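Local coordinates for protein 16S rRNA (guanine(1405)-N(7))-methyltransferase (Klebsiella pneumoniae, PDB 6PI9) that probably methylates the N7 position of guanine 1405 in 16S rRNA using S-adenosyl-L-methionine, conferring resistance to aminoglycosides, at residues A[136-141]-A[173-178]; A[109-114]-A[177-182]. All blocks are in the same frame, centred on the assembly; numbering follows the deposited sequence.

Interaction 1 of 2, residues A[136-141]-A[173-178]; sequences NALGMD and PAEEAD. With SAH (S-adenosyl-L-homocysteine), chain B.
Met-140 is set against Pro-173 by two torsions: chi1 (54°) puts CG between the backbone N and the carbonyl carbon, and a bend at chi3 (72°) lays the thioether beside the proline ring. SD comes within 3.6 Å of Pro-173 CG, an apolar contact. From the other direction Glu-175, folded at chi2 (91°), presents its carboxylate to the methyl end, where Met-140 CE is 4.1 Å from OE2. Leu-138 crosses this glutamate at about a right angle, with CD2 3.5 Å from Glu-175 OE1. All close approaches are between side-chain atoms, in keeping with the 9.1 Å between the CA atoms of Met-140 and Pro-173. The charge of Glu-175 is met by a salt bridge from OE1 to Arg-164. Next along the strand, Asp-141 receives the ribose of S-adenosyl-L-homocysteine: O3' donates to OD2 over 2.7 Å, and O2' bonds to OD1 at a very short, hence doubtful, separation. Gly-123 N and His-143 N also bind this carboxylate, consistent with a held orientation. Strand 137-141 runs between strands 117-120 and 162-165, and the loop 173-178 runs back over one face of the sheet, roughly antiparallel to strand 137-141, with Glu-175 and Ala-177 touching Leu-118.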
loop_
_atom_site.group_PDB
_atom_site.type_symbol
_atom_site.label_atom_id
_atom_site.label_comp_id
_atom_site.label_asym_id
_atom_site.label_seq_id
_atom_site.Cartn_x
_atom_site.Cartn_y
_atom_site.Cartn_z
ATOM N N ASN A 136 26.630 9.070 -8.326
ATOM C CA ASN A 136 26.405 10.188 -9.227
ATOM C C ASN A 136 24.974 10.131 -9.732
ATOM O O ASN A 136 24.752 10.002 -10.934
ATOM C CB ASN A 136 27.382 10.161 -10.403
ATOM C CG ASN A 136 27.300 11.407 -11.266
ATOM O OD1 ASN A 136 26.802 12.447 -10.838
ATOM N ND2 ASN A 136 27.786 11.297 -12.500
ATOM N N ALA A 137 23.994 10.169 -8.818
ATOM C CA ALA A 137 22.603 10.114 -9.220
ATOM C C ALA A 137 21.888 11.416 -8.891
ATOM O O ALA A 137 22.294 12.181 -8.015
ATOM C CB ALA A 137 21.820 8.941 -8.569
ATOM N N LEU A 138 20.790 11.670 -9.599
ATOM C CA LEU A 138 19.959 12.831 -9.276
ATOM C C LEU A 138 18.609 12.233 -8.998
ATOM O O LEU A 138 17.954 11.759 -9.930
ATOM C CB LEU A 138 19.846 13.819 -10.429
ATOM C CG LEU A 138 18.911 14.971 -10.026
ATOM C CD1 LEU A 138 19.564 15.694 -8.873
ATOM C CD2 LEU A 138 18.621 15.907 -11.202
ATOM N N GLY A 139 18.211 12.204 -7.732
ATOM C CA GLY A 139 16.881 11.726 -7.421
ATOM C C GLY A 139 15.844 12.808 -7.579
ATOM O O GLY A 139 16.104 14.015 -7.496
ATOM N N MET A 140 14.599 12.381 -7.787
ATOM C CA MET A 140 13.569 13.406 -7.764
ATOM C C MET A 140 12.283 12.783 -7.279
ATOM O O MET A 140 12.014 11.608 -7.546
ATOM C CB MET A 140 13.405 14.083 -9.117
ATOM C CG MET A 140 13.155 13.223 -10.296
ATOM S SD MET A 140 13.766 14.123 -11.824
ATOM C CE MET A 140 15.538 14.035 -11.662
ATOM N N ASP A 141 11.485 13.579 -6.570
ATOM C CA ASP A 141 10.288 12.999 -5.962
ATOM C C ASP A 141 9.386 14.154 -5.522
ATOM O O ASP A 141 9.811 15.311 -5.442
ATOM C CB ASP A 141 10.697 12.104 -4.788
ATOM C CG ASP A 141 9.651 11.020 -4.467
ATOM O OD1 ASP A 141 8.500 11.363 -4.222
ATOM O OD2 ASP A 141 10.007 9.824 -4.532
ATOM N N PRO A 173 11.285 15.232 -16.836
ATOM C CA PRO A 173 12.639 15.695 -16.494
ATOM C C PRO A 173 13.472 15.913 -17.731
ATOM O O PRO A 173 13.528 15.044 -18.619
ATOM C CB PRO A 173 13.212 14.567 -15.644
ATOM C CG PRO A 173 11.933 13.945 -14.975
ATOM C CD PRO A 173 10.853 14.069 -16.013
ATOM N N ALA A 174 14.131 17.081 -17.780
ATOM C CA ALA A 174 14.906 17.499 -18.941
ATOM C C ALA A 174 16.402 17.204 -18.809
ATOM O O ALA A 174 17.165 17.507 -19.736
ATOM C CB ALA A 174 14.685 18.991 -19.196
ATOM N N GLU A 175 16.838 16.600 -17.705
ATOM C CA GLU A 175 18.257 16.372 -17.494
ATOM C C GLU A 175 18.790 15.353 -18.497
ATOM O O GLU A 175 18.054 14.477 -18.977
ATOM C CB GLU A 175 18.517 15.888 -16.067
ATOM C CG GLU A 175 18.240 16.980 -15.026
ATOM C CD GLU A 175 16.808 16.956 -14.496
ATOM O OE1 GLU A 175 16.554 17.626 -13.468
ATOM O OE2 GLU A 175 15.949 16.256 -15.094
ATOM N N GLU A 176 20.077 15.500 -18.825
ATOM C CA GLU A 176 20.845 14.502 -19.559
ATOM C C GLU A 176 21.402 13.472 -18.600
ATOM O O GLU A 176 21.977 13.831 -17.570
ATOM C CB GLU A 176 22.034 15.142 -20.260
ATOM C CG GLU A 176 21.668 16.168 -21.226
ATOM C CD GLU A 176 22.357 16.000 -22.558
ATOM O OE1 GLU A 176 21.642 16.120 -23.569
ATOM O OE2 GLU A 176 23.604 15.814 -22.603
ATOM N N ALA A 177 21.326 12.202 -18.976
ATOM C CA ALA A 177 21.945 11.199 -18.127
ATOM C C ALA A 177 22.315 9.966 -18.942
ATOM O O ALA A 177 21.896 9.793 -20.087
ATOM C CB ALA A 177 21.036 10.832 -16.964
ATOM N N ASP A 178 23.151 9.128 -18.339
ATOM C CA ASP A 178 23.499 7.853 -18.952
ATOM C C ASP A 178 22.390 6.837 -18.770
ATOM O O ASP A 178 22.177 5.973 -19.637
ATOM C CB ASP A 178 24.805 7.368 -18.348
ATOM C CG ASP A 178 25.960 8.290 -18.717
ATOM O OD1 ASP A 178 26.122 8.497 -19.938
ATOM O OD2 ASP A 178 26.637 8.858 -17.828
HETATM N N SAH B . 11.643 4.305 -6.918
HETATM C CA SAH B . 11.715 4.170 -5.446
HETATM C CB SAH B . 10.385 4.526 -4.807
HETATM C CG SAH B . 9.120 3.790 -5.337
HETATM S SD SAH B . 7.655 4.132 -4.255
HETATM C C SAH B . 12.114 2.737 -5.046
HETATM O O SAH B . 11.860 1.830 -5.866
HETATM O OXT SAH B . 12.624 2.478 -3.938
HETATM C "C5'" SAH B . 6.792 5.338 -5.352
HETATM C "C4'" SAH B . 7.363 6.784 -5.253
HETATM O "O4'" SAH B . 6.779 7.606 -6.287
HETATM C "C3'" SAH B . 7.181 7.549 -3.911
HETATM O "O3'" SAH B . 8.457 7.982 -3.398
HETATM C "C2'" SAH B . 6.328 8.768 -4.260
HETATM O "O2'" SAH B . 6.771 9.898 -3.506
HETATM C "C1'" SAH B . 6.683 8.936 -5.745
HETATM N N9 SAH B . 5.647 9.567 -6.541
HETATM C C8 SAH B . 4.330 9.196 -6.632
HETATM N N7 SAH B . 3.742 9.977 -7.587
HETATM C C5 SAH B . 4.680 10.870 -8.038
HETATM C C6 SAH B . 4.652 11.910 -8.939
HETATM N N6 SAH B . 3.549 12.294 -9.546
HETATM N N1 SAH B . 5.841 12.562 -9.222
HETATM C C2 SAH B . 6.986 12.262 -8.564
HETATM N N3 SAH B . 7.038 11.243 -7.650
HETATM C C4 SAH B . 5.872 10.577 -7.419
#

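Interaction 2 of 2, residues A[109-114]-A[177-182]; sequences PFLGAD and ADAALL
Asp-178, the residue before the Ala-179 that packs on Leu-111, supplies the polar fixing point: its OD2 accepts a hydrogen bond from the backbone N of Arg-116, and further backbone bonds join Asp-178 and Ala-179 to the same residue. The contact between 109-114 and 177-182 is itself apolar and rests on one methyl group. Leu-111 CD2 lies 3.8 Å from Ala-179 CB and equally 3.8 Å from Leu-181 CD2. The two directions, measured at Leu-111 CD2, open at about 87°, and Ala-179 CB and Leu-181 CD2 are 5.2 Å from each other, so the methyl straddles two alternate residues of the strand rather than sitting over one. The leucine side chains cross at about a right angle. With its CG opposite the carbonyl carbon (chi1 -56°), Leu-111 brings its branch to the strand although its CB is not aimed there. The backbones come close at this point, the CA atoms of Leu-111 and Ala-179 being 6.0 Å apart, and the small alanine is compatible with that approach. All three residues are buried, and Val-210 of the adjacent strand also touches both leucines. Gly-112 is the first residue to leave helical backbone angles, with positive phi (99°), and the chain turns toward strand 117-120. Ala-180 points away from the helix, onto Leu-118 and Leu-209. Helix 100-111 thus packs on strand 179-183 of a seven-stranded sheet of order 3-2-1-4-5-7-6, in which 252-259 runs antiparallel to its neighbour 208-214, the topology of the Rossmann-like class I methyltransferases.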
loop_
_atom_site.group_PDB
_atom_site.type_symbol
_atom_site.label_atom_id
_atom_site.label_comp_id
_atom_site.label_asym_id
_atom_site.label_seq_id
_atom_site.Cartn_x
_atom_site.Cartn_y
_atom_site.Cartn_z
ATOM N N PRO A 109 26.101 -3.451 -14.301
ATOM C CA PRO A 109 26.806 -3.421 -15.590
ATOM C C PRO A 109 25.995 -2.741 -16.679
ATOM O O PRO A 109 26.583 -2.164 -17.605
ATOM C CB PRO A 109 27.092 -4.907 -15.899
ATOM C CG PRO A 109 26.207 -5.709 -15.007
ATOM C CD PRO A 109 26.038 -4.820 -13.757
ATOM N N PHE A 110 24.655 -2.754 -16.578
ATOM C CA PHE A 110 23.854 -2.030 -17.549
ATOM C C PHE A 110 24.009 -0.528 -17.390
ATOM O O PHE A 110 23.876 0.212 -18.381
ATOM C CB PHE A 110 22.395 -2.441 -17.409
ATOM C CG PHE A 110 21.503 -1.940 -18.503
ATOM C CD1 PHE A 110 20.485 -1.061 -18.212
ATOM C CD2 PHE A 110 21.645 -2.402 -19.810
ATOM C CE1 PHE A 110 19.614 -0.631 -19.197
ATOM C CE2 PHE A 110 20.796 -1.967 -20.805
ATOM C CZ PHE A 110 19.760 -1.088 -20.489
ATOM N N LEU A 111 24.225 -0.044 -16.160
ATOM C CA LEU A 111 24.254 1.408 -15.956
ATOM C C LEU A 111 25.562 1.981 -16.494
ATOM O O LEU A 111 25.590 3.070 -17.087
ATOM C CB LEU A 111 24.116 1.756 -14.468
ATOM C CG LEU A 111 22.912 1.251 -13.662
ATOM C CD1 LEU A 111 23.094 1.628 -12.214
ATOM C CD2 LEU A 111 21.608 1.866 -14.192
ATOM N N GLY A 112 26.634 1.235 -16.327
ATOM C CA GLY A 112 27.944 1.638 -16.773
ATOM C C GLY A 112 28.760 2.203 -15.630
ATOM O O GLY A 112 28.234 2.659 -14.607
ATOM N N ALA A 113 30.076 2.161 -15.811
ATOM C CA ALA A 113 30.991 2.674 -14.803
ATOM C C ALA A 113 30.801 4.177 -14.639
ATOM O O ALA A 113 30.738 4.914 -15.629
ATOM C CB ALA A 113 32.439 2.362 -15.193
ATOM N N ASP A 114 30.731 4.620 -13.378
ATOM C CA ASP A 114 30.512 6.024 -13.008
ATOM C C ASP A 114 29.431 6.685 -13.876
ATOM O O ASP A 114 29.616 7.769 -14.436
ATOM C CB ASP A 114 31.828 6.816 -13.060
ATOM C CG ASP A 114 32.960 6.145 -12.271
ATOM O OD1 ASP A 114 33.762 5.396 -12.881
ATOM O OD2 ASP A 114 33.044 6.368 -11.038
ATOM N N ALA A 177 21.326 12.202 -18.976
ATOM C CA ALA A 177 21.945 11.199 -18.127
ATOM C C ALA A 177 22.315 9.966 -18.942
ATOM O O ALA A 177 21.896 9.793 -20.087
ATOM C CB ALA A 177 21.036 10.832 -16.964
ATOM N N ASP A 178 23.151 9.128 -18.339
ATOM C CA ASP A 178 23.499 7.853 -18.952
ATOM C C ASP A 178 22.390 6.837 -18.770
ATOM O O ASP A 178 22.177 5.973 -19.637
ATOM C CB ASP A 178 24.805 7.368 -18.348
ATOM C CG ASP A 178 25.960 8.290 -18.717
ATOM O OD1 ASP A 178 26.122 8.497 -19.938
ATOM O OD2 ASP A 178 26.637 8.858 -17.828
ATOM N N ALA A 179 21.666 6.923 -17.664
ATOM C CA ALA A 179 20.616 5.951 -17.399
ATOM C C ALA A 179 19.571 6.614 -16.543
ATOM O O ALA A 179 19.901 7.523 -15.780
ATOM C CB ALA A 179 21.188 4.712 -16.679
ATOM N N ALA A 180 18.295 6.158 -16.650
ATOM C CA ALA A 180 17.259 6.592 -15.735
ATOM C C ALA A 180 16.556 5.382 -15.149
ATOM O O ALA A 180 16.376 4.366 -15.830
ATOM C CB ALA A 180 16.185 7.467 -16.385
ATOM N N LEU A 181 16.227 5.502 -13.867
ATOM C CA LEU A 181 15.589 4.443 -13.105
ATOM C C LEU A 181 14.154 4.872 -12.925
ATOM O O LEU A 181 13.904 6.022 -12.557
ATOM C CB LEU A 181 16.256 4.263 -11.738
ATOM C CG LEU A 181 17.790 4.216 -11.750
ATOM C CD1 LEU A 181 18.335 4.041 -10.327
ATOM C CD2 LEU A 181 18.307 3.038 -12.637
ATOM N N LEU A 182 13.217 3.972 -13.267
ATOM C CA LEU A 182 11.780 4.166 -13.065
ATOM C C LEU A 182 11.321 2.952 -12.285
ATOM O O LEU A 182 10.734 2.003 -12.861
ATOM C CB LEU A 182 11.039 4.273 -14.402
ATOM C CG LEU A 182 11.416 5.556 -15.185
ATOM C CD1 LEU A 182 12.673 5.270 -16.016
ATOM C CD2 LEU A 182 10.265 5.930 -16.153
#

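Overall arrangement
From the N terminus, helix 100-111 comes first, and its end is joined to strand 179-183 by interaction 2, closing a loop with 62 residues between the segments. The touching residues of interaction 1 fall inside that span, although its second segment runs on into 177-182; the 31 residues between 136-141 and 173-178 include helix 144-157 and strand 162-165. The second segments overlap at Ala-177 and Asp-178, just before strand 179-183 begins, and the centres are 10 Å apart. Neighbours on strand 117-120 separate them: Glu-175 touches Leu-118, whereas Leu-181 touches Val-117 and Asp-119, consistent with packing on opposite sheet faces. Together they tie the run 173-182 to strand 137-141 and to the end of helix 100-111.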